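Side-chain contacts in 2-dehydro-3-deoxyphosphogluconate aldolase (PDB 3NZR), which is an aldolase-family protein of the TIM-barrel clan, built as a ring of parallel strands wrapped in helices: residues 80-83 against 84-88; 223-226 against 227-230. All blocks are in the same frame, centred on the assembly; numbering follows the deposited sequence.

Contact 1 of 2, residues 80-83 against 84-88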
loop_
_atom_site.group_PDB
_atom_site.type_symbol
_atom_site.label_atom_id
_atom_site.label_comp_id
_atom_site.label_asym_id
_atom_site.label_seq_id
_atom_site.Cartn_x
_atom_site.Cartn_y
_atom_site.Cartn_z
HETATM N N MSE A 80 11.723 0.571 3.742
HETATM C CA MSE A 80 11.404 1.472 4.838
HETATM C C MSE A 80 12.446 2.574 4.972
HETATM O O MSE A 80 12.142 3.720 5.268
HETATM C CB MSE A 80 11.195 0.733 6.135
HETATM C CG MSE A 80 10.806 1.641 7.277
HETATM SE SE MSE A 80 9.148 2.804 7.020
HETATM C CE MSE A 80 7.777 1.342 7.377
HETATM N N MSE A 81 13.700 2.242 4.725
HETATM C CA MSE A 81 14.718 3.244 4.835
HETATM C C MSE A 81 14.552 4.323 3.813
HETATM O O MSE A 81 14.759 5.478 4.098
HETATM C CB MSE A 81 16.102 2.606 4.705
HETATM C CG MSE A 81 17.231 3.510 5.169
HETATM SE SE MSE A 81 18.963 2.604 5.003
HETATM C CE MSE A 81 18.940 1.568 6.725
ATOM N N VAL A 82 14.137 3.957 2.582
ATOM C CA VAL A 82 13.862 4.955 1.599
ATOM C C VAL A 82 12.734 5.854 2.011
ATOM O O VAL A 82 12.836 7.019 1.797
ATOM C CB VAL A 82 13.591 4.293 0.181
ATOM C CG1 VAL A 82 12.961 5.365 -0.750
ATOM C CG2 VAL A 82 14.895 3.722 -0.378
ATOM N N SER A 83 11.652 5.350 2.645
ATOM C CA SER A 83 10.589 6.127 3.054
ATOM C C SER A 83 11.049 7.072 4.134
ATOM O O SER A 83 10.706 8.263 4.051
ATOM C CB SER A 83 9.468 5.252 3.650
ATOM O OG SER A 83 8.781 4.446 2.670
ATOM N N LEU A 84 11.792 6.593 5.132
ATOM C CA LEU A 84 12.220 7.453 6.259
ATOM C C LEU A 84 13.225 8.504 5.758
ATOM O O LEU A 84 13.179 9.654 6.129
ATOM C CB LEU A 84 12.918 6.631 7.329
ATOM C CG LEU A 84 11.986 5.674 8.045
ATOM C CD1 LEU A 84 12.793 4.762 8.965
ATOM C CD2 LEU A 84 11.009 6.475 8.874
ATOM N N ILE A 85 14.150 8.107 4.902
ATOM C CA ILE A 85 15.046 9.115 4.248
ATOM C C ILE A 85 14.287 10.205 3.484
ATOM O O ILE A 85 14.581 11.416 3.617
ATOM C CB ILE A 85 16.009 8.404 3.282
ATOM C CG1 ILE A 85 17.029 7.568 4.064
ATOM C CG2 ILE A 85 16.769 9.409 2.362
ATOM C CD1 ILE A 85 17.827 6.642 3.163
ATOM N N SER A 86 13.344 9.814 2.640
ATOM C CA SER A 86 12.609 10.751 1.828
ATOM C C SER A 86 11.783 11.721 2.672
ATOM O O SER A 86 11.610 12.884 2.339
ATOM C CB SER A 86 11.725 10.009 0.805
ATOM O OG SER A 86 12.521 9.134 -0.032
ATOM N N GLN A 87 11.224 11.239 3.778
ATOM C CA GLN A 87 10.537 12.087 4.712
ATOM C C GLN A 87 11.396 13.322 5.010
ATOM O O GLN A 87 10.874 14.431 4.942
ATOM C CB GLN A 87 10.217 11.345 5.999
ATOM C CG GLN A 87 9.480 12.195 7.063
ATOM C CD GLN A 87 8.923 11.349 8.178
ATOM O OE1 GLN A 87 9.525 10.368 8.572
ATOM N NE2 GLN A 87 7.760 11.718 8.686
ATOM N N HIS A 88 12.670 13.132 5.330
ATOM C CA HIS A 88 13.556 14.256 5.720
ATOM C C HIS A 88 14.206 14.935 4.548
ATOM O O HIS A 88 14.395 16.128 4.571
ATOM C CB HIS A 88 14.620 13.778 6.675
ATOM C CG HIS A 88 14.057 13.228 7.924
ATOM N ND1 HIS A 88 14.563 12.104 8.538
ATOM C CD2 HIS A 88 13.006 13.638 8.679
ATOM C CE1 HIS A 88 13.857 11.860 9.636
ATOM N NE2 HIS A 88 12.905 12.775 9.742
#
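Val82 O is gripped twice by Ser86, at 3.0 Å by its backbone N and at 2.8 Å by its OG, the two donors arriving from opposite faces of the carbonyl plane. This is the i to i+4 bonding of an alpha-helix, 79-89, doubled by a serine hydroxyl; the helix forms the middle of a beta-alpha-beta unit between strands 67-70 and 93-94. A chi1 of -57° sets OG beside the backbone N of Ser86, where it can turn back on the preceding turn. Serine suits this buried place because the side chain is small enough to pack against Val69 of strand 67-70 and finds its acceptor within its own helix.

One residue earlier a branched side chain leans on the helix backbone: Ile85 CG1 lies 3.1 Å from Met81 O, and its CD1 makes the apolar contact with Met81 CG at 3.8 Å. Met81 is a selenomethionine whose chain runs extended as far as SE, and both side chains face helix 49-61, Ile85 on Ala52 and Met56, Met81 on Val49.

On another side of the helix, selenomethionine Met80 and Leu84 approach obliquely, Met80 CG being 4.1 Å from Leu84 CD1, and together they turn toward helix 101-108. Ser83, buried beside them, shares a hydrogen bond between its OG and OG of Ser104 in that helix. The backbone ladder beneath is regular: Leu84 N reaches Met80 O at 2.9 Å with an N-H...O angle of 165°, while Leu84 CG rests 3.4 Å from that same Met80 O.

Contact 2 of 2, residues 223-226 against 227-230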
loop_
_atom_site.group_PDB
_atom_site.type_symbol
_atom_site.label_atom_id
_atom_site.label_comp_id
_atom_site.label_asym_id
_atom_site.label_seq_id
_atom_site.Cartn_x
_atom_site.Cartn_y
_atom_site.Cartn_z
ATOM N N ILE A 223 26.171 3.853 -18.924
ATOM C CA ILE A 223 26.794 5.168 -19.019
ATOM C C ILE A 223 27.690 5.533 -17.842
ATOM O O ILE A 223 27.981 6.687 -17.601
ATOM C CB ILE A 223 25.747 6.236 -19.271
ATOM C CG1 ILE A 223 24.699 6.276 -18.154
ATOM C CG2 ILE A 223 25.040 5.990 -20.660
ATOM C CD1 ILE A 223 23.863 7.533 -18.167
ATOM N N ILE A 224 28.129 4.530 -17.095
ATOM C CA ILE A 224 28.970 4.733 -15.944
ATOM C C ILE A 224 30.410 4.322 -16.254
ATOM O O ILE A 224 30.649 3.297 -16.805
ATOM C CB ILE A 224 28.463 3.916 -14.754
ATOM C CG1 ILE A 224 27.122 4.520 -14.286
ATOM C CG2 ILE A 224 29.490 3.860 -13.640
ATOM C CD1 ILE A 224 26.434 3.773 -13.101
ATOM N N ASP A 225 31.348 5.177 -15.883
ATOM C CA ASP A 225 32.754 4.911 -16.078
ATOM C C ASP A 225 33.171 3.961 -14.998
ATOM O O ASP A 225 33.178 4.332 -13.808
ATOM C CB ASP A 225 33.579 6.198 -15.959
ATOM C CG ASP A 225 35.076 5.955 -16.209
ATOM O OD1 ASP A 225 35.648 4.981 -15.657
ATOM O OD2 ASP A 225 35.660 6.750 -16.964
ATOM N N LYS A 226 33.512 2.736 -15.398
ATOM C CA LYS A 226 33.867 1.703 -14.390
ATOM C C LYS A 226 35.171 1.998 -13.632
ATOM O O LYS A 226 35.355 1.509 -12.528
ATOM C CB LYS A 226 33.844 0.310 -15.023
ATOM C CG LYS A 226 32.442 -0.246 -15.133
ATOM C CD LYS A 226 32.206 -1.101 -16.374
ATOM C CE LYS A 226 30.701 -1.443 -16.514
ATOM N NZ LYS A 226 29.799 -0.204 -16.600
ATOM N N ALA A 227 36.051 2.807 -14.216
ATOM C CA ALA A 227 37.286 3.244 -13.557
ATOM C C ALA A 227 37.007 4.171 -12.383
ATOM O O ALA A 227 37.601 4.024 -11.303
ATOM C CB ALA A 227 38.187 3.945 -14.544
ATOM N N THR A 228 36.107 5.134 -12.596
ATOM C CA THR A 228 35.777 6.152 -11.561
ATOM C C THR A 228 34.467 5.923 -10.789
ATOM O O THR A 228 34.296 6.436 -9.713
ATOM C CB THR A 228 35.679 7.514 -12.199
ATOM O OG1 THR A 228 34.691 7.479 -13.241
ATOM C CG2 THR A 228 37.040 7.898 -12.792
ATOM N N GLY A 229 33.541 5.159 -11.348
ATOM C CA GLY A 229 32.205 5.054 -10.760
ATOM C C GLY A 229 31.359 6.280 -11.103
ATOM O O GLY A 229 30.247 6.431 -10.589
ATOM N N ASN A 230 31.851 7.151 -11.982
ATOM C CA ASN A 230 31.090 8.339 -12.355
ATOM C C ASN A 230 30.246 8.144 -13.608
ATOM O O ASN A 230 30.676 7.506 -14.566
ATOM C CB ASN A 230 32.022 9.548 -12.522
ATOM C CG ASN A 230 32.457 10.142 -11.178
ATOM O OD1 ASN A 230 31.859 9.871 -10.131
ATOM N ND2 ASN A 230 33.466 10.956 -11.208
HETATM O O HOH W 1 34.966 9.350 -14.936
#
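The side chains of Asp225 and Thr228 cross at about a right angle, with Thr228 OG1 set 3.2 Å from Asp225 CB. Asp225 swings its carboxylate over the turn because CG lies opposite the backbone N (chi1 -178°), which brings OD1 to the amides ahead. Thr228 N meets Asp225 OD1 at 3.1 Å from above the carboxylate plane, 57° out of it, while the 2.6 Å approach of Ala227 N to the same OD1 is a bent, weak bond. Aspartate suits this place, since one carboxylate oxygen gathers two amides that the chain turns inward, and their N-H groups would favour its charged form. Ala227, two residues on, brings just its methyl beside that oxygen.

Thr228 holds OG1 in the crowded position between its N and carbonyl carbon. From there OG1 accepts from Asn230 N at 3.1 Å, forming an ST turn, and shares a water with Asp225 OD2, the latter a weak bond. The backbone closes the loop beneath: Gly229 N reaches Asp225 O at 2.6 Å, and Asp225 N reaches Asn230 O at 2.8 Å in a nearly straight bond. Gly229 has a positive phi, the left-handed conformation that glycine, having no CB, adopts readily. Ile224, whose CG2 lies 3.9 Å from Asn230 O, also packs on Thr231.

Lys226 to Gly229, three right-handed residues followed by a left-handed glycine, are thus the loop of a small, loosely paired beta-hairpin, its arms the short strands 224-225 and 230-231, with an aspartate carboxylate bonded to its amides and an ST turn at its end.

Contact 1 and contact 2 are independent local features at the periphery of the TIM-barrel fold, with centres 27 Å apart and nearest atoms about 17 Å apart, so neither touches the other. Contact 1 belongs to a helix of the outer layer, packed on strand 67-70 and flanked by helices 49-61 and 101-108. Contact 2 comes much later in the chain and is more exposed: its hairpin leads into helix 233-247, against which Ile223 packs through Asp235 and Leu239. A bound magnesium ion lies about 11 Å from the side chain of Ile223, too far for that residue to be a ligand.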